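Local structure of oxidoreductase, 2OG-Fe oxygenase family protein, putative, expressed (Oryza sativa subsp. japonica, 5XOI) at residues K17-H22 with K94-A99; N63-S68 with T74-G79; D27-C32 with A217-G222. The protein is probably an iron(II)- and 2-oxoglutarate-dependent dioxygenase of the AlkB family, represented here by its catalytic domain with manganese(II) in the metal site. All blocks are in the same frame, centred on the assembly; numbering follows the deposited sequence.

Interaction 1. Residues K17-H22 with K94-A99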
loop_
_atom_site.group_PDB
_atom_site.type_symbol
_atom_site.label_atom_id
_atom_site.label_comp_id
_atom_site.label_asym_id
_atom_site.label_seq_id
_atom_site.Cartn_x
_atom_site.Cartn_y
_atom_site.Cartn_z
ATOM N N LYS A 17 5.160 -9.042 -9.027
ATOM C CA LYS A 17 5.678 -10.035 -8.088
ATOM C C LYS A 17 7.153 -9.788 -7.801
ATOM O O LYS A 17 7.956 -9.629 -8.725
ATOM C CB LYS A 17 5.489 -11.451 -8.642
ATOM C CG LYS A 17 4.039 -11.874 -8.819
ATOM C CD LYS A 17 3.292 -11.952 -7.498
ATOM C CE LYS A 17 3.924 -12.966 -6.556
ATOM N NZ LYS A 17 3.246 -13.011 -5.214
ATOM N N LYS A 18 7.511 -9.784 -6.513
ATOM C CA LYS A 18 8.911 -9.694 -6.082
ATOM C C LYS A 18 9.621 -8.501 -6.729
ATOM O O LYS A 18 10.785 -8.578 -7.130
ATOM C CB LYS A 18 9.654 -11.001 -6.376
ATOM C CG LYS A 18 9.075 -12.228 -5.660
ATOM C CD LYS A 18 8.988 -12.010 -4.153
ATOM C CE LYS A 18 8.216 -13.143 -3.453
ATOM N NZ LYS A 18 8.487 -13.215 -1.970
ATOM N N PHE A 19 8.896 -7.390 -6.862
ATOM C CA PHE A 19 9.445 -6.222 -7.546
ATOM C C PHE A 19 10.542 -5.547 -6.724
ATOM O O PHE A 19 11.530 -5.055 -7.285
ATOM C CB PHE A 19 8.312 -5.239 -7.852
ATOM C CG PHE A 19 8.706 -4.102 -8.741
ATOM C CD1 PHE A 19 8.916 -4.305 -10.096
ATOM C CD2 PHE A 19 8.846 -2.820 -8.225
ATOM C CE1 PHE A 19 9.273 -3.242 -10.931
ATOM C CE2 PHE A 19 9.205 -1.751 -9.048
ATOM C CZ PHE A 19 9.419 -1.968 -10.402
ATOM N N LEU A 20 10.390 -5.509 -5.397
ATOM C CA LEU A 20 11.364 -4.837 -4.537
ATOM C C LEU A 20 12.668 -5.634 -4.440
ATOM O O LEU A 20 12.661 -6.807 -4.059
ATOM C CB LEU A 20 10.771 -4.634 -3.141
ATOM C CG LEU A 20 9.510 -3.768 -3.095
ATOM C CD1 LEU A 20 8.942 -3.667 -1.664
ATOM C CD2 LEU A 20 9.809 -2.385 -3.636
ATOM N N LYS A 21 13.793 -4.979 -4.750
ATOM C CA LYS A 21 15.092 -5.644 -4.684
ATOM C C LYS A 21 15.454 -5.984 -3.241
ATOM O O LYS A 21 14.908 -5.427 -2.289
ATOM C CB LYS A 21 16.200 -4.764 -5.270
ATOM C CG LYS A 21 16.051 -4.391 -6.731
ATOM C CD LYS A 21 17.362 -3.795 -7.227
ATOM C CE LYS A 21 17.135 -2.549 -8.059
ATOM N NZ LYS A 21 16.115 -2.792 -9.116
ATOM N N HIS A 22 16.413 -6.906 -3.100
ATOM C CA HIS A 22 16.898 -7.357 -1.794
ATOM C C HIS A 22 17.244 -6.186 -0.884
ATOM O O HIS A 22 16.689 -6.040 0.219
ATOM C CB HIS A 22 18.132 -8.256 -2.007
ATOM C CG HIS A 22 18.840 -8.661 -0.743
ATOM N ND1 HIS A 22 19.052 -9.981 -0.401
ATOM C CD2 HIS A 22 19.420 -7.925 0.236
ATOM C CE1 HIS A 22 19.710 -10.040 0.744
ATOM N NE2 HIS A 22 19.939 -8.806 1.156
ATOM N N LYS A 94 7.606 5.226 -8.880
ATOM C CA LYS A 94 7.569 5.616 -10.288
ATOM C C LYS A 94 8.074 4.499 -11.191
ATOM O O LYS A 94 7.558 4.313 -12.305
ATOM C CB LYS A 94 8.387 6.892 -10.486
ATOM C CG LYS A 94 7.656 8.141 -10.020
ATOM C CD LYS A 94 8.594 9.326 -9.903
ATOM C CE LYS A 94 8.045 10.388 -8.956
ATOM N NZ LYS A 94 6.808 11.010 -9.493
ATOM N N ASP A 95 9.089 3.754 -10.741
ATOM C CA ASP A 95 9.558 2.590 -11.494
ATOM C C ASP A 95 8.462 1.534 -11.616
ATOM O O ASP A 95 8.308 0.901 -12.670
ATOM C CB ASP A 95 10.790 1.977 -10.817
ATOM C CG ASP A 95 12.048 2.820 -10.987
ATOM O OD1 ASP A 95 12.049 3.774 -11.789
ATOM O OD2 ASP A 95 13.046 2.519 -10.303
ATOM N N ALA A 96 7.705 1.316 -10.534
ATOM C CA ALA A 96 6.629 0.330 -10.561
ATOM C C ALA A 96 5.549 0.720 -11.560
ATOM O O ALA A 96 5.032 -0.131 -12.295
ATOM C CB ALA A 96 6.033 0.172 -9.160
ATOM N N ILE A 97 5.195 2.005 -11.596
ATOM C CA ILE A 97 4.234 2.493 -12.579
ATOM C C ILE A 97 4.786 2.322 -13.986
ATOM O O ILE A 97 4.090 1.845 -14.888
ATOM C CB ILE A 97 3.869 3.956 -12.281
ATOM C CG1 ILE A 97 3.138 4.033 -10.936
ATOM C CG2 ILE A 97 2.979 4.517 -13.375
ATOM C CD1 ILE A 97 2.939 5.443 -10.458
ATOM N N GLN A 98 6.044 2.714 -14.193
ATOM C CA GLN A 98 6.656 2.551 -15.509
ATOM C C GLN A 98 6.651 1.088 -15.941
ATOM O O GLN A 98 6.319 0.765 -17.089
ATOM C CB GLN A 98 8.084 3.098 -15.490
ATOM C CG GLN A 98 8.193 4.592 -15.729
ATOM C CD GLN A 98 9.619 5.025 -16.055
ATOM O OE1 GLN A 98 10.585 4.348 -15.692
ATOM N NE2 GLN A 98 9.753 6.146 -16.763
ATOM N N ALA A 99 7.010 0.181 -15.031
ATOM C CA ALA A 99 7.010 -1.235 -15.375
ATOM C C ALA A 99 5.603 -1.726 -15.672
ATOM O O ALA A 99 5.393 -2.504 -16.612
ATOM C CB ALA A 99 7.639 -2.059 -14.246
#

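Interaction 2. Residues N63-S68 with T74-G79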
loop_
_atom_site.group_PDB
_atom_site.type_symbol
_atom_site.label_atom_id
_atom_site.label_comp_id
_atom_site.label_asym_id
_atom_site.label_seq_id
_atom_site.Cartn_x
_atom_site.Cartn_y
_atom_site.Cartn_z
ATOM N N ASN A 63 -0.473 13.750 6.487
ATOM C CA ASN A 63 -1.048 12.869 7.491
ATOM C C ASN A 63 -2.517 12.598 7.197
ATOM O O ASN A 63 -3.273 13.520 6.874
ATOM C CB ASN A 63 -0.912 13.477 8.887
ATOM C CG ASN A 63 -1.414 12.553 9.956
ATOM O OD1 ASN A 63 -0.850 11.479 10.165
ATOM N ND2 ASN A 63 -2.479 12.960 10.653
ATOM N N TRP A 64 -2.919 11.330 7.318
ATOM C CA TRP A 64 -4.333 10.950 7.313
ATOM C C TRP A 64 -4.773 10.746 8.756
ATOM O O TRP A 64 -4.248 9.863 9.446
ATOM C CB TRP A 64 -4.587 9.671 6.496
ATOM C CG TRP A 64 -6.060 9.333 6.405
ATOM C CD1 TRP A 64 -6.940 9.786 5.466
ATOM C CD2 TRP A 64 -6.828 8.511 7.308
ATOM N NE1 TRP A 64 -8.200 9.290 5.713
ATOM C CE2 TRP A 64 -8.159 8.505 6.836
ATOM C CE3 TRP A 64 -6.516 7.771 8.456
ATOM C CZ2 TRP A 64 -9.184 7.794 7.478
ATOM C CZ3 TRP A 64 -7.535 7.059 9.095
ATOM C CH2 TRP A 64 -8.853 7.082 8.605
ATOM N N ASP A 65 -5.749 11.548 9.212
ATOM C CA ASP A 65 -6.141 11.515 10.623
ATOM C C ASP A 65 -7.374 10.642 10.809
ATOM O O ASP A 65 -8.400 10.895 10.164
ATOM C CB ASP A 65 -6.452 12.908 11.136
ATOM C CG ASP A 65 -7.046 12.891 12.531
ATOM O OD1 ASP A 65 -6.603 12.062 13.358
ATOM O OD2 ASP A 65 -7.961 13.690 12.794
ATOM N N PRO A 66 -7.339 9.646 11.707
ATOM C CA PRO A 66 -8.539 8.801 11.876
ATOM C C PRO A 66 -9.705 9.540 12.503
ATOM O O PRO A 66 -10.846 9.387 12.046
ATOM C CB PRO A 66 -8.041 7.654 12.768
ATOM N N ASN A 67 -9.449 10.346 13.537
ATOM C CA ASN A 67 -10.535 11.008 14.255
ATOM C C ASN A 67 -11.352 11.909 13.330
ATOM O O ASN A 67 -12.586 11.948 13.420
ATOM C CB ASN A 67 -9.966 11.802 15.437
ATOM C CG ASN A 67 -11.052 12.401 16.323
ATOM O OD1 ASN A 67 -11.788 11.679 17.002
ATOM N ND2 ASN A 67 -11.142 13.725 16.332
ATOM N N SER A 68 -10.685 12.624 12.419
ATOM C CA SER A 68 -11.346 13.559 11.518
ATOM C C SER A 68 -11.584 12.997 10.124
ATOM O O SER A 68 -12.387 13.564 9.374
ATOM C CB SER A 68 -10.521 14.847 11.382
ATOM O OG SER A 68 -9.560 14.725 10.340
ATOM N N THR A 74 -0.243 17.775 10.315
ATOM C CA THR A 74 0.225 17.190 11.565
ATOM C C THR A 74 -0.834 16.243 12.110
ATOM O O THR A 74 -2.021 16.364 11.800
ATOM C CB THR A 74 0.521 18.254 12.629
ATOM O OG1 THR A 74 -0.713 18.826 13.074
ATOM C CG2 THR A 74 1.423 19.359 12.069
ATOM N N ARG A 75 -0.391 15.306 12.940
ATOM C CA ARG A 75 -1.332 14.457 13.664
ATOM C C ARG A 75 -2.008 15.291 14.740
ATOM O O ARG A 75 -1.316 15.924 15.543
ATOM C CB ARG A 75 -0.629 13.268 14.311
ATOM C CG ARG A 75 -0.101 12.232 13.358
ATOM C CD ARG A 75 1.400 12.088 13.556
ATOM N NE ARG A 75 1.757 11.552 14.877
ATOM C CZ ARG A 75 2.086 10.281 15.108
ATOM N NH1 ARG A 75 2.084 9.393 14.121
ATOM N NH2 ARG A 75 2.421 9.903 16.330
ATOM N N PRO A 76 -3.341 15.335 14.782
ATOM C CA PRO A 76 -4.008 16.152 15.807
ATOM C C PRO A 76 -3.696 15.732 17.232
ATOM O O PRO A 76 -3.498 16.603 18.085
ATOM C CB PRO A 76 -5.497 15.970 15.477
ATOM C CG PRO A 76 -5.525 15.677 14.036
ATOM C CD PRO A 76 -4.286 14.843 13.766
ATOM N N PHE A 77 -3.619 14.426 17.517
ATOM C CA PHE A 77 -3.580 13.990 18.913
ATOM C C PHE A 77 -2.264 14.332 19.604
ATOM O O PHE A 77 -2.252 14.517 20.825
ATOM C CB PHE A 77 -3.867 12.488 19.013
ATOM C CG PHE A 77 -2.805 11.616 18.387
ATOM C CD1 PHE A 77 -2.882 11.254 17.055
ATOM C CD2 PHE A 77 -1.759 11.124 19.153
ATOM C CE1 PHE A 77 -1.912 10.440 16.489
ATOM C CE2 PHE A 77 -0.789 10.317 18.590
ATOM C CZ PHE A 77 -0.866 9.978 17.264
ATOM N N ASP A 78 -1.147 14.420 18.868
ATOM C CA ASP A 78 0.108 14.817 19.495
ATOM C C ASP A 78 0.838 15.944 18.782
ATOM O O ASP A 78 1.943 16.303 19.203
ATOM C CB ASP A 78 1.051 13.603 19.669
ATOM C CG ASP A 78 1.502 12.971 18.344
ATOM O OD1 ASP A 78 1.143 13.464 17.257
ATOM O OD2 ASP A 78 2.231 11.947 18.397
ATOM N N GLY A 79 0.252 16.531 17.737
ATOM C CA GLY A 79 0.882 17.636 17.051
ATOM C C GLY A 79 2.113 17.306 16.231
ATOM O O GLY A 79 2.731 18.229 15.686
HETATM O O HOH W 1 1.282 9.718 11.333
HETATM O O HOH W 2 -3.774 15.246 10.044
#

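Interaction 3. Residues D27-C32 with A217-G222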
loop_
_atom_site.group_PDB
_atom_site.type_symbol
_atom_site.label_atom_id
_atom_site.label_comp_id
_atom_site.label_asym_id
_atom_site.label_seq_id
_atom_site.Cartn_x
_atom_site.Cartn_y
_atom_site.Cartn_z
ATOM N N ASP A 27 16.401 -1.848 3.245
ATOM C CA ASP A 27 16.469 -0.411 3.469
ATOM C C ASP A 27 15.111 0.139 3.881
ATOM O O ASP A 27 15.031 1.021 4.743
ATOM C CB ASP A 27 16.971 0.279 2.199
ATOM C CG ASP A 27 17.170 1.769 2.375
ATOM O OD1 ASP A 27 17.723 2.189 3.412
ATOM O OD2 ASP A 27 16.792 2.521 1.453
ATOM N N ILE A 28 14.038 -0.379 3.277
ATOM C CA ILE A 28 12.697 0.106 3.592
ATOM C C ILE A 28 12.343 -0.233 5.034
ATOM O O ILE A 28 11.833 0.613 5.772
ATOM C CB ILE A 28 11.662 -0.464 2.606
ATOM C CG1 ILE A 28 11.813 0.190 1.230
ATOM C CG2 ILE A 28 10.247 -0.232 3.129
ATOM C CD1 ILE A 28 11.212 -0.628 0.110
ATOM N N ILE A 29 12.630 -1.470 5.457
ATOM C CA ILE A 29 12.385 -1.874 6.842
ATOM C C ILE A 29 13.200 -1.016 7.796
ATOM O O ILE A 29 12.681 -0.500 8.791
ATOM C CB ILE A 29 12.711 -3.367 7.043
ATOM C CG1 ILE A 29 11.824 -4.263 6.164
ATOM C CG2 ILE A 29 12.618 -3.736 8.543
ATOM C CD1 ILE A 29 10.366 -4.265 6.552
ATOM N N ARG A 30 14.500 -0.862 7.518
ATOM C CA ARG A 30 15.352 -0.116 8.438
ATOM C C ARG A 30 14.891 1.336 8.568
ATOM O O ARG A 30 14.828 1.869 9.681
ATOM C CB ARG A 30 16.810 -0.203 7.981
ATOM C CG ARG A 30 17.455 -1.547 8.312
ATOM C CD ARG A 30 18.929 -1.574 7.905
ATOM N NE ARG A 30 19.571 -2.843 8.236
ATOM C CZ ARG A 30 20.610 -3.343 7.573
ATOM N NH1 ARG A 30 21.117 -2.685 6.535
ATOM N NH2 ARG A 30 21.140 -4.504 7.935
ATOM N N ARG A 31 14.525 1.979 7.454
ATOM C CA ARG A 31 14.031 3.356 7.537
ATOM C C ARG A 31 12.726 3.438 8.323
ATOM O O ARG A 31 12.534 4.356 9.126
ATOM C CB ARG A 31 13.831 3.940 6.143
ATOM C CG ARG A 31 15.122 4.251 5.403
ATOM C CD ARG A 31 14.813 4.662 3.978
ATOM N NE ARG A 31 16.016 4.923 3.193
ATOM C CZ ARG A 31 16.506 6.137 2.973
ATOM N NH1 ARG A 31 15.900 7.201 3.488
ATOM N NH2 ARG A 31 17.600 6.287 2.243
ATOM N N CYS A 32 11.819 2.484 8.103
ATOM C CA CYS A 32 10.545 2.493 8.813
ATOM C C CYS A 32 10.713 2.129 10.284
ATOM O O CYS A 32 9.962 2.620 11.135
ATOM C CB CYS A 32 9.576 1.533 8.121
ATOM S SG CYS A 32 8.919 2.101 6.559
ATOM N N ALA A 217 17.219 -7.569 8.276
ATOM C CA ALA A 217 16.496 -6.378 8.706
ATOM C C ALA A 217 16.025 -6.446 10.152
ATOM O O ALA A 217 15.471 -5.459 10.650
ATOM C CB ALA A 217 15.287 -6.131 7.792
ATOM N N LYS A 218 16.242 -7.570 10.835
ATOM C CA LYS A 218 15.740 -7.785 12.198
ATOM C C LYS A 218 14.245 -7.476 12.285
ATOM O O LYS A 218 13.779 -6.722 13.149
ATOM C CB LYS A 218 16.537 -6.960 13.216
ATOM C CG LYS A 218 18.025 -7.311 13.280
ATOM C CD LYS A 218 18.235 -8.822 13.406
ATOM C CE LYS A 218 19.704 -9.204 13.245
ATOM N NZ LYS A 218 19.874 -10.640 12.846
ATOM N N LEU A 219 13.488 -8.083 11.372
ATOM C CA LEU A 219 12.058 -7.828 11.249
ATOM C C LEU A 219 11.275 -8.623 12.285
ATOM O O LEU A 219 11.450 -9.836 12.408
ATOM C CB LEU A 219 11.582 -8.211 9.847
ATOM C CG LEU A 219 10.595 -7.341 9.072
ATOM C CD1 LEU A 219 9.713 -8.256 8.236
ATOM C CD2 LEU A 219 9.751 -6.448 9.973
ATOM N N ARG A 220 10.384 -7.944 13.004
ATOM C CA ARG A 220 9.517 -8.621 13.959
ATOM C C ARG A 220 8.419 -9.389 13.224
ATOM O O ARG A 220 8.131 -9.102 12.059
ATOM C CB ARG A 220 8.892 -7.610 14.909
ATOM C CG ARG A 220 8.051 -6.586 14.204
ATOM C CD ARG A 220 7.649 -5.466 15.156
ATOM N NE ARG A 220 6.748 -5.936 16.204
ATOM C CZ ARG A 220 6.000 -5.133 16.950
ATOM N NH1 ARG A 220 6.047 -3.823 16.757
ATOM N NH2 ARG A 220 5.205 -5.639 17.887
ATOM N N PRO A 221 7.792 -10.366 13.887
ATOM C CA PRO A 221 6.713 -11.129 13.242
ATOM C C PRO A 221 5.610 -10.220 12.720
ATOM O O PRO A 221 5.184 -9.279 13.393
ATOM C CB PRO A 221 6.201 -12.041 14.366
ATOM C CG PRO A 221 7.359 -12.194 15.278
ATOM C CD PRO A 221 8.105 -10.886 15.233
ATOM N N GLY A 222 5.158 -10.489 11.495
ATOM C CA GLY A 222 4.078 -9.694 10.954
ATOM C C GLY A 222 4.452 -9.130 9.603
ATOM O O GLY A 222 5.389 -9.603 8.943
#

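Interaction 1. Residues K17-H22 with K94-A99
The ring of F19 meets helix 87-106 along the side formed by D95, A96 and A99, and this single side chain makes every contact from segment 17-22. Its first torsion explains the reach: CG stands anti to the backbone N (chi1 -171°), and CB points toward the helix.

The apolar contacts are made by the three far carbons of the ring, CE1, CZ and CE2, with the ring oblique to the helix. F19 CE2 approaches the methyl of A96, CB, at 3.7 Å, while F19 CE1 meets the methyl A99 CB at 3.9 Å, about one helical turn on. Between them F19 CZ rests on the backbone, 3.6 Å from A96 CA. Two alanines about one turn apart put little bulk beside the helix, consistent with the ring's close approach to the main chain.

Polar atoms are only grazed. F19 CZ lies 3.8 Å from D95 O, a carbonyl already engaged by A99 N within the helix (2.8 Å from D95 O). The carboxylate of D95 and the ammonium of K21 carry opposite charges, yet NZ of K21 is 6.2 Å from OD2 of D95, a separation too long for a salt bridge.

Both F19 and A96 also touch V187 of strand 187-190, so loop, helix and sheet converge here. The contact therefore depends on shape and apolar burial, joining the loop before helix 22-37 to helix 87-106 without directional bonds between the two segments.

Interaction 2. Residues N63-S68 with T74-G79
N63 and D65, two residues apart, both direct their side chains at the loop 74-79 and meet R75 and P76 there. The N63 amide crosses the R75 side chain at about a right angle, with N63 OD1 3.4 Å from R75 CG. Beside it, the D65 carboxylate rests against the proline ring: D65 OD2 approaches P76 CG at 3.4 Å. The carboxylate and the amide both reach the loop because CG is anti to the backbone N in each (chi1 -176° in N63 and 172° in D65).

Direct polar bonds between the segments are replaced by two waters, which use both ends of the N63 amide. One donates to N63 OD1 (3.0 Å) and accepts from R75 NH1; the other accepts from N63 ND2 (2.7 Å) and donates to T74 O. Bridged at oxygen and nitrogen alike, the amide should have its rotation well fixed.

A second shell orients these groups. S68 N donates to D65 OD2 at 2.9 Å, from 65° out of the carboxylate plane, and forms an Asx motif that ties the acid to its own turn. Bent at chi2 and chi3, R75 folds back on D78 in a side-on salt bridge, NE to OD1 (3.1 Å) and NH2 to OD2 (2.9 Å). Both partners lie in the guanidinium plane. One guanidinium face is covered near its rim by F77 CZ, and NH1 also donates to G41 O.

W64, pointing the other way between N63 and D65, packs on M57 and C59 of strand 55-59, at the edge of the large sheet. Strand 63-65 pairs antiparallel with strand 70-72, and the loop 74-79 follows this hairpin on the way to helix 87-106.

Interaction 3. Residues D27-C32 with A217-G222
I29, on helix 22-37, inserts its two branches against A217 and L219, which stand on either side of K218 in the sequence, where the chain leaves helix 211-217. Each branch has a main apolar partner. CG2 of I29 faces the methyl of A217, CB, at 3.7 Å and also borders L219, whereas CD1 of I29 reaches the branch point of L219, CG, at 4.0 Å. L219 CD2 lies nearly as close, 4.1 Å from I29 CD1. The torsions set the two branches apart: CG2 is anti to the backbone N, and CG1 lies beside that N (chi1 -61°), from where chi2 of -68° turns CD1 to L219. The I29 and L219 side chains cross at about a right angle.

Beneath this layer is the large antiparallel sheet of the double-stranded beta-helix core characteristic of AlkB-type dioxygenases. I29 also touches L224 of strand 223-229 and L160 of strand 155-161, so helix 22-37 lies over the sheet, with A217 and L219 packed against I29. Just beyond, strand 223-229 begins and carries R223 and R229, which bind 2-oxoglutarate when it is present; none is bound to this chain.

Polar bonds hold the surroundings. K218, with positive phi, turns the chain out of the helix, and Q33 NE2 donates to A217 O, fastening the helix end to helix 22-37. On another side of helix 22-37, D27 and R31 form a salt bridge one turn apart, with R31 NE 3.1 Å from D27 OD2. The nitrogen approaches on the syn side, 33° out of the carboxylate plane.

How the interactions relate
Interactions 1 and 3 adjoin: their centres are 18 Å apart, and L20 CD1 touches I28 CD1 at 4.2 Å, where the loop leading into helix 22-37 meets the helix itself. Their segments alternate along the chain, and each joins an element near the N-terminus to a later one over the large sheet. Interaction 2 stands apart, its centre 31 Å from that of interaction 1, across the chain's centre, and 24 Å from that of interaction 3. Interactions 2 and 3 lie nearer the 2-oxoglutarate site, empty in this chain: the side chain of D65 is about 10 Å from that of R48, and that of L219 about 7 Å from that of R223. Interaction 1 is remote from the annotated sites.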